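Local atomic coordinates of capsule biosynthesis protein capD (Bacillus anthracis, PDB entry 3GA9), a protein that cleaves the poly-gamma-D-glutamate capsule of the anthrax bacillus and, as a transpeptidase, joins it by an amide bond to meso-diaminopimelic acid of the peptidoglycan. Residues 113-118 with 134-139; 102-107 with 166-171; 149-154 with 162-167. All coordinates share one frame; numbering follows the deposited sequence.

Interaction 1: residues 113-118 with 134-139; sequences KNTAYT and GLNVKK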
ATOM      1  N   LYS B 113     -18.744   9.641   8.373  1.00 77.26           N
ATOM      2  CA  LYS B 113     -19.851  10.602   8.533  1.00 78.37           C
ATOM      3  C   LYS B 113     -20.886  10.169   9.563  1.00 79.06           C
ATOM      4  O   LYS B 113     -22.016   9.800   9.209  1.00 79.23           O
ATOM      5  CB  LYS B 113     -20.574  10.828   7.196  1.00 78.58           C
ATOM      6  CG  LYS B 113     -20.170  12.083   6.452  1.00 79.32           C
ATOM      7  CD  LYS B 113     -19.081  11.801   5.443  1.00 80.25           C
ATOM      8  CE  LYS B 113     -18.461  13.098   4.947  1.00 79.95           C
ATOM      9  NZ  LYS B 113     -17.337  12.807   4.035  1.00 79.26           N
ATOM     10  N   ASN B 114     -20.505  10.194  10.833  1.00 79.76           N
ATOM     11  CA  ASN B 114     -21.443   9.862  11.917  1.00 80.74           C
ATOM     12  C   ASN B 114     -21.753   8.378  12.125  1.00 80.49           C
ATOM     13  O   ASN B 114     -22.608   8.043  12.953  1.00 80.92           O
ATOM     14  CB  ASN B 114     -22.757  10.673  11.802  1.00 81.16           C
ATOM     15  CG  ASN B 114     -22.553  12.173  12.070  1.00 83.16           C
ATOM     16  OD1 ASN B 114     -23.384  13.006  11.680  1.00 84.54           O
ATOM     17  ND2 ASN B 114     -21.448  12.517  12.746  1.00 83.86           N
ATOM     18  N   THR B 115     -21.079   7.501  11.376  1.00 79.99           N
ATOM     19  CA  THR B 115     -21.030   6.069  11.704  1.00 79.25           C
ATOM     20  C   THR B 115     -19.609   5.740  12.150  1.00 78.42           C
ATOM     21  O   THR B 115     -18.659   5.955  11.402  1.00 78.17           O
ATOM     22  CB  THR B 115     -21.421   5.146  10.508  1.00 79.26           C
ATOM     23  OG1 THR B 115     -22.743   5.454  10.071  1.00 80.25           O
ATOM     24  CG2 THR B 115     -21.408   3.678  10.919  1.00 79.48           C
ATOM     25  N   ALA B 116     -19.466   5.247  13.374  1.00 77.35           N
ATOM     26  CA  ALA B 116     -18.193   4.690  13.812  1.00 76.70           C
ATOM     27  C   ALA B 116     -18.191   3.188  13.493  1.00 76.07           C
ATOM     28  O   ALA B 116     -19.068   2.479  13.969  1.00 76.30           O
ATOM     29  CB  ALA B 116     -18.005   4.915  15.296  1.00 76.49           C
ATOM     30  N   TYR B 117     -17.244   2.705  12.681  1.00 74.85           N
ATOM     31  CA  TYR B 117     -17.135   1.261  12.411  1.00 73.79           C
ATOM     32  C   TYR B 117     -16.110   0.621  13.335  1.00 73.02           C
ATOM     33  O   TYR B 117     -15.000   1.136  13.461  1.00 72.91           O
ATOM     34  CB  TYR B 117     -16.768   0.994  10.960  1.00 73.75           C
ATOM     35  CG  TYR B 117     -17.814   1.432   9.966  1.00 74.95           C
ATOM     36  CD1 TYR B 117     -18.962   0.665   9.742  1.00 76.22           C
ATOM     37  CD2 TYR B 117     -17.655   2.614   9.238  1.00 75.86           C
ATOM     38  CE1 TYR B 117     -19.928   1.066   8.816  1.00 77.41           C
ATOM     39  CE2 TYR B 117     -18.616   3.030   8.311  1.00 77.10           C
ATOM     40  CZ  TYR B 117     -19.749   2.253   8.105  1.00 78.03           C
ATOM     41  OH  TYR B 117     -20.698   2.664   7.196  1.00 79.81           O
ATOM     42  N   THR B 118     -16.483  -0.481  13.987  1.00 72.38           N
ATOM     43  CA  THR B 118     -15.616  -1.149  14.979  1.00 72.23           C
ATOM     44  C   THR B 118     -15.204  -2.554  14.594  1.00 71.91           C
ATOM     45  O   THR B 118     -15.981  -3.318  14.025  1.00 70.65           O
ATOM     46  CB  THR B 118     -16.302  -1.326  16.333  1.00 72.51           C
ATOM     47  OG1 THR B 118     -17.430  -0.456  16.417  1.00 73.48           O
ATOM     48  CG2 THR B 118     -15.318  -1.045  17.477  1.00 72.01           C
ATOM     49  N   GLY B 134     -23.662  12.128  18.520  1.00 87.13           N
ATOM     50  CA  GLY B 134     -24.235  12.035  17.191  1.00 86.69           C
ATOM     51  C   GLY B 134     -23.670  10.899  16.360  1.00 86.73           C
ATOM     52  O   GLY B 134     -24.036  10.764  15.188  1.00 87.21           O
ATOM     53  N   LEU B 135     -22.863  10.050  16.984  1.00 86.31           N
ATOM     54  CA  LEU B 135     -22.273   8.888  16.311  1.00 85.50           C
ATOM     55  C   LEU B 135     -22.971   7.544  16.574  1.00 84.98           C
ATOM     56  O   LEU B 135     -23.300   7.220  17.697  1.00 84.85           O
ATOM     57  CB  LEU B 135     -20.809   8.772  16.709  1.00 85.36           C
ATOM     58  CG  LEU B 135     -19.962   9.986  16.415  1.00 84.71           C
ATOM     59  CD1 LEU B 135     -18.681   9.874  17.154  1.00 84.40           C
ATOM     60  CD2 LEU B 135     -19.725  10.086  14.944  1.00 83.82           C
ATOM     61  N   ASN B 136     -23.157   6.742  15.540  1.00 84.38           N
ATOM     62  CA  ASN B 136     -23.782   5.434  15.756  1.00 83.93           C
ATOM     63  C   ASN B 136     -22.912   4.212  15.430  1.00 83.16           C
ATOM     64  O   ASN B 136     -22.854   3.740  14.288  1.00 83.14           O
ATOM     65  CB  ASN B 136     -25.156   5.353  15.083  1.00 83.95           C
ATOM     66  CG  ASN B 136     -25.104   5.694  13.616  1.00 85.06           C
ATOM     67  OD1 ASN B 136     -24.044   5.644  12.998  1.00 86.87           O
ATOM     68  ND2 ASN B 136     -26.256   6.036  13.039  1.00 85.30           N
ATOM     69  N   VAL B 137     -22.257   3.701  16.469  1.00 82.13           N
ATOM     70  CA  VAL B 137     -21.391   2.525  16.388  1.00 81.18           C
ATOM     71  C   VAL B 137     -21.955   1.393  15.517  1.00 81.04           C
ATOM     72  O   VAL B 137     -23.119   1.026  15.625  1.00 81.05           O
ATOM     73  CB  VAL B 137     -21.006   2.016  17.816  1.00 81.26           C
ATOM     74  CG1 VAL B 137     -20.354   0.619  17.785  1.00 80.87           C
ATOM     75  CG2 VAL B 137     -20.091   3.024  18.525  1.00 80.27           C
ATOM     76  N   LYS B 138     -21.112   0.867  14.637  1.00 80.66           N
ATOM     77  CA  LYS B 138     -21.430  -0.297  13.822  1.00 80.35           C
ATOM     78  C   LYS B 138     -20.193  -1.240  13.799  1.00 79.80           C
ATOM     79  O   LYS B 138     -19.080  -0.817  13.467  1.00 79.58           O
ATOM     80  CB  LYS B 138     -21.872   0.168  12.421  1.00 80.60           C
ATOM     81  CG  LYS B 138     -21.961  -0.910  11.360  1.00 82.09           C
ATOM     82  CD  LYS B 138     -23.076  -1.915  11.629  1.00 84.70           C
ATOM     83  CE  LYS B 138     -22.946  -3.141  10.717  1.00 86.49           C
ATOM     84  NZ  LYS B 138     -24.146  -4.034  10.813  1.00 88.82           N
ATOM     85  N   LYS B 139     -20.371  -2.498  14.201  1.00 79.00           N
ATOM     86  CA  LYS B 139     -19.267  -3.454  14.161  1.00 78.29           C
ATOM     87  C   LYS B 139     -19.181  -4.060  12.756  1.00 77.97           C
ATOM     88  O   LYS B 139     -20.200  -4.354  12.126  1.00 77.73           O
ATOM     89  CB  LYS B 139     -19.413  -4.538  15.237  1.00 78.51           C
ATOM     90  CG  LYS B 139     -18.108  -5.228  15.609  1.00 77.80           C
ATOM     91  CD  LYS B 139     -18.318  -6.707  15.833  1.00 77.27           C
ATOM     92  CE  LYS B 139     -17.253  -7.529  15.136  1.00 76.28           C
ATOM     93  NZ  LYS B 139     -17.176  -8.886  15.708  1.00 75.47           N
TER

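Interaction 2: residues 102-107 with 166-171; sequences DIINEY and DGRRNG. With GLU (glutamic acid), chain D.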
ATOM      1  N   ASP B 102       2.632  -5.238  18.950  1.00 59.30           N
ATOM      2  CA  ASP B 102       1.548  -5.182  19.913  1.00 59.74           C
ATOM      3  C   ASP B 102       0.487  -4.180  19.501  1.00 58.36           C
ATOM      4  O   ASP B 102      -0.706  -4.477  19.543  1.00 58.04           O
ATOM      5  CB  ASP B 102       2.090  -4.758  21.267  1.00 60.75           C
ATOM      6  CG  ASP B 102       2.728  -5.899  22.027  1.00 65.22           C
ATOM      7  OD1 ASP B 102       2.297  -7.077  21.844  1.00 68.96           O
ATOM      8  OD2 ASP B 102       3.652  -5.596  22.832  1.00 70.64           O
ATOM      9  N   ILE B 103       0.934  -2.991  19.105  1.00 57.04           N
ATOM     10  CA  ILE B 103       0.002  -1.923  18.728  1.00 56.16           C
ATOM     11  C   ILE B 103      -0.778  -2.240  17.426  1.00 55.32           C
ATOM     12  O   ILE B 103      -2.001  -2.017  17.355  1.00 54.54           O
ATOM     13  CB  ILE B 103       0.719  -0.589  18.733  1.00 55.87           C
ATOM     14  CG1 ILE B 103       1.173  -0.310  20.164  1.00 55.70           C
ATOM     15  CG2 ILE B 103      -0.199   0.526  18.240  1.00 56.64           C
ATOM     16  CD1 ILE B 103       2.326   0.642  20.284  1.00 57.42           C
ATOM     17  N   ILE B 104      -0.089  -2.817  16.438  1.00 54.43           N
ATOM     18  CA  ILE B 104      -0.753  -3.316  15.225  1.00 54.08           C
ATOM     19  C   ILE B 104      -1.866  -4.302  15.591  1.00 54.41           C
ATOM     20  O   ILE B 104      -2.922  -4.362  14.929  1.00 53.94           O
ATOM     21  CB  ILE B 104       0.272  -3.956  14.235  1.00 54.09           C
ATOM     22  CG1 ILE B 104       0.762  -2.912  13.240  1.00 53.30           C
ATOM     23  CG2 ILE B 104      -0.357  -5.091  13.422  1.00 52.91           C
ATOM     24  CD1 ILE B 104       1.693  -1.851  13.783  1.00 49.77           C
ATOM     25  N   ASN B 105      -1.651  -5.047  16.673  1.00 54.81           N
ATOM     26  CA  ASN B 105      -2.619  -6.067  17.081  1.00 55.44           C
ATOM     27  C   ASN B 105      -3.885  -5.525  17.743  1.00 55.75           C
ATOM     28  O   ASN B 105      -4.920  -6.222  17.796  1.00 56.11           O
ATOM     29  CB  ASN B 105      -1.950  -7.155  17.930  1.00 55.12           C
ATOM     30  CG  ASN B 105      -0.939  -8.003  17.124  1.00 56.99           C
ATOM     31  OD1 ASN B 105      -0.103  -8.682  17.708  1.00 59.09           O
ATOM     32  ND2 ASN B 105      -1.004  -7.948  15.793  1.00 56.57           N
ATOM     33  N   GLU B 106      -3.830  -4.281  18.212  1.00 55.41           N
ATOM     34  CA  GLU B 106      -4.997  -3.689  18.860  1.00 55.72           C
ATOM     35  C   GLU B 106      -6.197  -3.542  17.944  1.00 54.98           C
ATOM     36  O   GLU B 106      -6.064  -3.222  16.768  1.00 53.47           O
ATOM     37  CB  GLU B 106      -4.630  -2.363  19.488  1.00 56.22           C
ATOM     38  CG  GLU B 106      -3.528  -2.509  20.525  1.00 59.68           C
ATOM     39  CD  GLU B 106      -3.533  -1.393  21.544  1.00 64.73           C
ATOM     40  OE1 GLU B 106      -4.473  -0.557  21.509  1.00 67.66           O
ATOM     41  OE2 GLU B 106      -2.610  -1.362  22.395  1.00 67.89           O
ATOM     42  N   TYR B 107      -7.374  -3.813  18.498  1.00 55.27           N
ATOM     43  CA  TYR B 107      -8.626  -3.682  17.759  1.00 55.43           C
ATOM     44  C   TYR B 107      -8.789  -2.241  17.283  1.00 55.06           C
ATOM     45  O   TYR B 107      -8.164  -1.343  17.843  1.00 54.99           O
ATOM     46  CB  TYR B 107      -9.777  -4.140  18.634  1.00 55.89           C
ATOM     47  CG  TYR B 107      -9.546  -5.552  19.137  1.00 58.57           C
ATOM     48  CD1 TYR B 107      -9.351  -6.608  18.232  1.00 59.26           C
ATOM     49  CD2 TYR B 107      -9.475  -5.838  20.505  1.00 58.95           C
ATOM     50  CE1 TYR B 107      -9.128  -7.909  18.664  1.00 60.05           C
ATOM     51  CE2 TYR B 107      -9.243  -7.150  20.945  1.00 59.74           C
ATOM     52  CZ  TYR B 107      -9.068  -8.181  20.009  1.00 60.86           C
ATOM     53  OH  TYR B 107      -8.829  -9.493  20.398  1.00 61.40           O
ATOM     54  N   ASP B 166       0.580  -7.386   9.705  1.00 52.11           N
ATOM     55  CA  ASP B 166      -0.799  -7.355  10.093  1.00 52.61           C
ATOM     56  C   ASP B 166      -1.385  -8.704   9.799  1.00 52.56           C
ATOM     57  O   ASP B 166      -1.555  -9.071   8.628  1.00 53.20           O
ATOM     58  CB  ASP B 166      -1.548  -6.286   9.305  1.00 52.79           C
ATOM     59  CG  ASP B 166      -2.723  -5.711  10.073  1.00 52.65           C
ATOM     60  OD1 ASP B 166      -3.410  -6.490  10.770  1.00 54.03           O
ATOM     61  OD2 ASP B 166      -2.987  -4.490   9.936  1.00 51.10           O
ATOM     62  N   GLY B 167      -1.698  -9.436  10.863  1.00 51.76           N
ATOM     63  CA  GLY B 167      -2.315 -10.740  10.763  1.00 49.93           C
ATOM     64  C   GLY B 167      -3.680 -10.709  10.110  1.00 49.91           C
ATOM     65  O   GLY B 167      -4.201 -11.769   9.738  1.00 49.79           O
ATOM     66  N   ARG B 168      -4.263  -9.513   9.954  1.00 49.02           N
ATOM     67  CA  ARG B 168      -5.586  -9.369   9.306  1.00 48.34           C
ATOM     68  C   ARG B 168      -5.493  -9.631   7.821  1.00 48.98           C
ATOM     69  O   ARG B 168      -6.513  -9.892   7.178  1.00 48.31           O
ATOM     70  CB  ARG B 168      -6.194  -7.979   9.500  1.00 47.70           C
ATOM     71  CG  ARG B 168      -6.486  -7.594  10.888  1.00 45.69           C
ATOM     72  CD  ARG B 168      -6.731  -6.089  10.936  1.00 47.48           C
ATOM     73  NE  ARG B 168      -6.930  -5.598  12.292  1.00 43.56           N
ATOM     74  CZ  ARG B 168      -5.969  -5.415  13.196  1.00 44.08           C
ATOM     75  NH1 ARG B 168      -4.708  -5.664  12.916  1.00 45.61           N
ATOM     76  NH2 ARG B 168      -6.275  -4.982  14.406  1.00 42.67           N
ATOM     77  N   ARG B 169      -4.287  -9.533   7.269  1.00 49.71           N
ATOM     78  CA  ARG B 169      -4.070  -9.914   5.863  1.00 51.80           C
ATOM     79  C   ARG B 169      -2.959 -10.940   5.761  1.00 53.34           C
ATOM     80  O   ARG B 169      -2.254 -11.009   4.745  1.00 53.41           O
ATOM     81  CB  ARG B 169      -3.767  -8.707   4.973  1.00 51.10           C
ATOM     82  CG  ARG B 169      -4.778  -7.592   5.094  1.00 51.28           C
ATOM     83  CD  ARG B 169      -4.760  -6.686   3.916  1.00 50.56           C
ATOM     84  NE  ARG B 169      -5.810  -5.677   4.015  1.00 51.25           N
ATOM     85  CZ  ARG B 169      -6.258  -4.949   2.989  1.00 50.78           C
ATOM     86  NH1 ARG B 169      -5.730  -5.100   1.773  1.00 46.02           N
ATOM     87  NH2 ARG B 169      -7.190  -4.021   3.193  1.00 48.14           N
ATOM     88  N   ASN B 170      -2.811 -11.737   6.825  1.00 55.24           N
ATOM     89  CA  ASN B 170      -1.747 -12.732   6.899  1.00 56.85           C
ATOM     90  C   ASN B 170      -0.363 -12.069   6.574  1.00 56.63           C
ATOM     91  O   ASN B 170       0.409 -12.513   5.726  1.00 56.93           O
ATOM     92  CB  ASN B 170      -2.167 -13.911   5.995  1.00 58.12           C
ATOM     93  CG  ASN B 170      -0.995 -14.664   5.373  1.00 61.72           C
ATOM     94  OD1 ASN B 170      -0.672 -14.480   4.171  1.00 67.19           O
ATOM     95  ND2 ASN B 170      -0.373 -15.544   6.166  1.00 64.73           N
ATOM     96  N   GLY B 171      -0.076 -10.959   7.239  1.00 55.95           N
ATOM     97  CA  GLY B 171       1.177 -10.251   7.011  1.00 55.50           C
ATOM     98  C   GLY B 171       2.206 -10.612   8.066  1.00 55.46           C
ATOM     99  O   GLY B 171       1.847 -11.114   9.135  1.00 55.24           O
TER
HETATM  100  N   GLU D   2     -11.066  -0.173  -1.390  1.00 92.39           N
HETATM  101  CA  GLU D   2      -9.743  -0.702  -1.063  1.00 91.86           C
HETATM  102  C   GLU D   2      -8.560   0.136  -1.642  1.00 92.20           C
HETATM  103  O   GLU D   2      -8.645   0.776  -2.705  1.00 92.04           O
HETATM  104  CB  GLU D   2      -9.680  -2.197  -1.466  1.00 91.61           C
HETATM  105  CG  GLU D   2      -8.297  -2.888  -1.401  1.00 89.35           C
HETATM  106  CD  GLU D   2      -7.592  -2.775  -0.038  1.00 86.63           C
HETATM  107  OE1 GLU D   2      -8.014  -2.003   0.851  1.00 84.44           O
HETATM  108  OE2 GLU D   2      -6.576  -3.466   0.134  1.00 86.77           O
HETATM  109  OXT GLU D   2      -7.472   0.212  -1.040  1.00 92.06           O

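Interaction 3: residues 149-154 with 162-167; sequences VQALIK and TGAGDG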
ATOM      1  N   VAL B 149      -1.436  -3.253   8.111  1.00 47.14           N
ATOM      2  CA  VAL B 149      -0.312  -2.417   8.406  1.00 46.64           C
ATOM      3  C   VAL B 149       0.988  -3.197   8.474  1.00 46.48           C
ATOM      4  O   VAL B 149       1.083  -4.184   9.123  1.00 46.45           O
ATOM      5  CB  VAL B 149      -0.539  -1.732   9.741  1.00 46.91           C
ATOM      6  CG1 VAL B 149       0.606  -0.914  10.125  1.00 45.35           C
ATOM      7  CG2 VAL B 149      -1.735  -0.910   9.687  1.00 45.67           C
ATOM      8  N   GLN B 150       1.992  -2.706   7.788  1.00 45.91           N
ATOM      9  CA  GLN B 150       3.279  -3.316   7.722  1.00 45.68           C
ATOM     10  C   GLN B 150       4.322  -2.275   8.016  1.00 45.34           C
ATOM     11  O   GLN B 150       4.291  -1.202   7.509  1.00 44.40           O
ATOM     12  CB  GLN B 150       3.515  -3.968   6.360  1.00 45.22           C
ATOM     13  CG  GLN B 150       2.510  -5.011   5.952  1.00 45.88           C
ATOM     14  CD  GLN B 150       2.687  -6.319   6.632  1.00 46.06           C
ATOM     15  OE1 GLN B 150       3.744  -6.654   7.070  1.00 48.33           O
ATOM     16  NE2 GLN B 150       1.643  -7.060   6.714  1.00 45.99           N
ATOM     17  N   ALA B 151       5.260  -2.622   8.861  1.00 46.20           N
ATOM     18  CA  ALA B 151       6.218  -1.659   9.363  1.00 46.94           C
ATOM     19  C   ALA B 151       7.534  -2.334   9.722  1.00 47.56           C
ATOM     20  O   ALA B 151       7.556  -3.495  10.102  1.00 47.74           O
ATOM     21  CB  ALA B 151       5.625  -0.955  10.596  1.00 45.68           C
ATOM     22  N   LEU B 152       8.632  -1.591   9.611  1.00 49.15           N
ATOM     23  CA  LEU B 152       9.900  -2.015  10.199  1.00 50.58           C
ATOM     24  C   LEU B 152      10.456  -0.901  11.055  1.00 52.30           C
ATOM     25  O   LEU B 152      10.151   0.267  10.810  1.00 52.53           O
ATOM     26  CB  LEU B 152      10.921  -2.370   9.127  1.00 49.87           C
ATOM     27  CG  LEU B 152      10.726  -3.684   8.400  1.00 48.69           C
ATOM     28  CD1 LEU B 152      11.915  -3.857   7.466  1.00 47.20           C
ATOM     29  CD2 LEU B 152      10.565  -4.871   9.374  1.00 45.20           C
ATOM     30  N   ILE B 153      11.258  -1.254  12.058  1.00 54.72           N
ATOM     31  CA  ILE B 153      11.970  -0.251  12.860  1.00 57.37           C
ATOM     32  C   ILE B 153      13.441  -0.613  12.986  1.00 59.59           C
ATOM     33  O   ILE B 153      13.775  -1.713  13.421  1.00 59.62           O
ATOM     34  CB  ILE B 153      11.383  -0.088  14.292  1.00 57.39           C
ATOM     35  CG1 ILE B 153       9.864   0.059  14.264  1.00 57.06           C
ATOM     36  CG2 ILE B 153      11.993   1.144  14.979  1.00 56.93           C
ATOM     37  CD1 ILE B 153       9.271   0.363  15.619  1.00 57.24           C
ATOM     38  N   LYS B 154      14.322   0.291  12.581  1.00 62.51           N
ATOM     39  CA  LYS B 154      15.721   0.120  12.926  1.00 66.20           C
ATOM     40  C   LYS B 154      16.075   1.045  14.075  1.00 68.55           C
ATOM     41  O   LYS B 154      15.845   2.248  13.995  1.00 68.69           O
ATOM     42  CB  LYS B 154      16.631   0.451  11.761  1.00 66.01           C
ATOM     43  CG  LYS B 154      18.108   0.353  12.120  1.00 66.67           C
ATOM     44  CD  LYS B 154      18.995   0.789  10.960  1.00 68.18           C
ATOM     45  CE  LYS B 154      20.468   0.649  11.326  1.00 70.48           C
ATOM     46  NZ  LYS B 154      21.390   1.231  10.297  1.00 71.34           N
ATOM     47  N   THR B 162      13.275  -4.406  14.059  1.00 60.96           N
ATOM     48  CA  THR B 162      12.051  -5.095  14.435  1.00 60.11           C
ATOM     49  C   THR B 162      10.934  -4.561  13.540  1.00 58.35           C
ATOM     50  O   THR B 162      11.157  -3.683  12.707  1.00 57.90           O
ATOM     51  CB  THR B 162      11.721  -4.892  15.923  1.00 60.45           C
ATOM     52  OG1 THR B 162      12.019  -3.532  16.266  1.00 61.03           O
ATOM     53  CG2 THR B 162      12.559  -5.844  16.813  1.00 60.14           C
ATOM     54  N   GLY B 163       9.741  -5.101  13.697  1.00 56.76           N
ATOM     55  CA  GLY B 163       8.636  -4.653  12.875  1.00 55.17           C
ATOM     56  C   GLY B 163       7.312  -5.310  13.180  1.00 54.14           C
ATOM     57  O   GLY B 163       7.144  -5.998  14.189  1.00 54.08           O
ATOM     58  N   ALA B 164       6.378  -5.129  12.267  1.00 53.11           N
ATOM     59  CA  ALA B 164       5.020  -5.527  12.497  1.00 52.21           C
ATOM     60  C   ALA B 164       4.455  -6.022  11.193  1.00 51.48           C
ATOM     61  O   ALA B 164       4.756  -5.511  10.131  1.00 51.09           O
ATOM     62  CB  ALA B 164       4.226  -4.317  12.990  1.00 52.32           C
ATOM     63  N   GLY B 165       3.629  -7.030  11.290  1.00 51.30           N
ATOM     64  CA  GLY B 165       2.933  -7.533  10.148  1.00 51.83           C
ATOM     65  C   GLY B 165       1.508  -7.624  10.613  1.00 52.29           C
ATOM     66  O   GLY B 165       1.249  -7.894  11.789  1.00 51.96           O
ATOM     67  N   ASP B 166       0.580  -7.386   9.705  1.00 52.11           N
ATOM     68  CA  ASP B 166      -0.799  -7.355  10.093  1.00 52.61           C
ATOM     69  C   ASP B 166      -1.385  -8.704   9.799  1.00 52.56           C
ATOM     70  O   ASP B 166      -1.555  -9.071   8.628  1.00 53.20           O
ATOM     71  CB  ASP B 166      -1.548  -6.286   9.305  1.00 52.79           C
ATOM     72  CG  ASP B 166      -2.723  -5.711  10.073  1.00 52.65           C
ATOM     73  OD1 ASP B 166      -3.410  -6.490  10.770  1.00 54.03           O
ATOM     74  OD2 ASP B 166      -2.987  -4.490   9.936  1.00 51.10           O
ATOM     75  N   GLY B 167      -1.698  -9.436  10.863  1.00 51.76           N
ATOM     76  CA  GLY B 167      -2.315 -10.740  10.763  1.00 49.93           C
ATOM     77  C   GLY B 167      -3.680 -10.709  10.110  1.00 49.91           C
ATOM     78  O   GLY B 167      -4.201 -11.769   9.738  1.00 49.79           O
TER

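Interaction 1: residues 113-118 with 134-139
K138 pairs with Y117 in a short parallel ladder, a worked example of two strands joined in a beta-alpha-beta unit. K138 N donates to A116 O at 2.7 Å with a C=O...N angle of 171°, so the donor stands almost straight off the carbonyl. The carbonyl of K138 accepts in turn from T118 N, K138 O lying 2.7 Å from that nitrogen, so that the two bonds of K138 go to the residues before and after its partner, as expected of a parallel pair. Ahead of the paired strands, N136 N to N114 O at 2.9 Å extends the parallel run.

Apolar contacts fill in around these bonds. The aliphatic part of K138 slants across the Y117 ring, its CG anti to the backbone N (chi1 168°) and K138 CG lying 3.8 Å from Y117 CD1, while T115 CG2 sits 3.5 Å above one face of the same ring, offset toward its rim. T115 and K138 lie side by side, pointing the same way, with K138 CB 3.8 Å from T115 CG2. L135 CD2 packs on N114 CA at 3.5 Å.

Strand 115-118 is the central strand of three, with antiparallel strand 109-112 beyond it; helix 124-131 links the parallel pair and meets V137 through K127 and L130.

Interaction 2: residues 102-107 with 166-171
The carbonyl oxygen of I104 is gripped by both terminal nitrogens of R168: NH1 donates to I104 O at 3.0 Å, and NH2 adds a weak bond to the same oxygen at 3.4 Å. This ties the end of helix 100-105 to an Asx turn at D166. In that turn D166 OD1 accepts from R168 N at 3.2 Å and also from R168 NH1, in a salt bridge of 2.6 Å. The two donors come to the carboxylate oxygen from opposite faces of its plane, NH1 on the syn side and N on the anti side, whereas OD1 itself lies within 1° of the guanidinium plane.

R168 can serve both jobs because its chain runs extended from CG to NE after CG turns beside the backbone N (chi1 -63°). Its NE continues the charge network to E119, and D166 OD2 pairs with R108. The aliphatic part of the contact is small: I104 CG2 lies 4.1 Å from D166 CA, the two side chains slanting across each other.

The next residue, R169, belongs to the poly-gamma-D-glutamate site. Its extended side chain faces the bound glutamic acid, which is also hydrogen-bonded to the nucleophile T1. R169 NH2 donates to OE1 of the ligand at 3.2 Å and an N-H...O angle of 170°, and OE2 lies at the edge of the R169 guanidinium, near its plane, facing NH1.

Interaction 3: residues 149-154 with 162-167
The carboxylate of D166 takes the N-H of V149 on the anti lone pair of OD2, on the side away from the other oxygen, with D166 OD2 2.7 Å from V149 N. This bond closes the open end of a beta hairpin, strands 150-155 and 160-164, in a protein of the N-terminal nucleophile hydrolase clan. The D166 CG stands nearly anti to its own nitrogen (chi1 -151°), which carries OD2 to V149 N, the two side chains crossing at a slant; the carboxylate is also held by salt bridges to R168 and R108. A second flat group, the amide of Q150, lies against the G165 backbone, Q150 CD being 3.7 Å from G165 CA.

Farther along, main-chain bonds take over. The hydrogen-bonded pair A151 and A164 is closed from both sides, A164 N to A151 O at 3.0 Å and A151 N to A164 O at 3.2 Å. The pair I153 and T162 is likewise reciprocal, with T162 N donating to I153 O at 2.8 Å, in the carbonyl plane. Between them, L152 and G163 form a non-hydrogen-bonded pair, and the missing side chain of G163 lets the two CA atoms come to 4.0 Å while the leucine leans over the glycine.

One face of the hairpin carries A151, I153, T162 and A164. It turns toward helices 82-94 and 100-105: I153 touches Y93 and L100, and A164 touches I104. On the other face L152 packs on G22 of the other capD chain. That chain also sends S24 OG to A164 O as a hydrogen bond, so the oxygen has a partner in each polypeptide. On the helix side A151 CB and A164 CB are 4.4 Å apart.

In the fold
Interactions 2 and 3 form one continuous region: they share D166 and G167, their centres are 9 Å apart, and I104 CD1 packs on A164 CB at 3.6 Å. The hairpin thus runs directly into the loop that carries R169 to the ligand, and the side chain of D166 lies about 12 Å from that of the nucleophile T1. Interaction 1 stands apart, its centre 22 Å from that of interaction 2, although their nearest atoms are about 6 Å apart; along the chain it is nested within the loop that interaction 2 closes. It approaches the substrate site separately, with the Y117 side chain about 6 Å from that of R81 and about 10 Å from a bound glutamic acid.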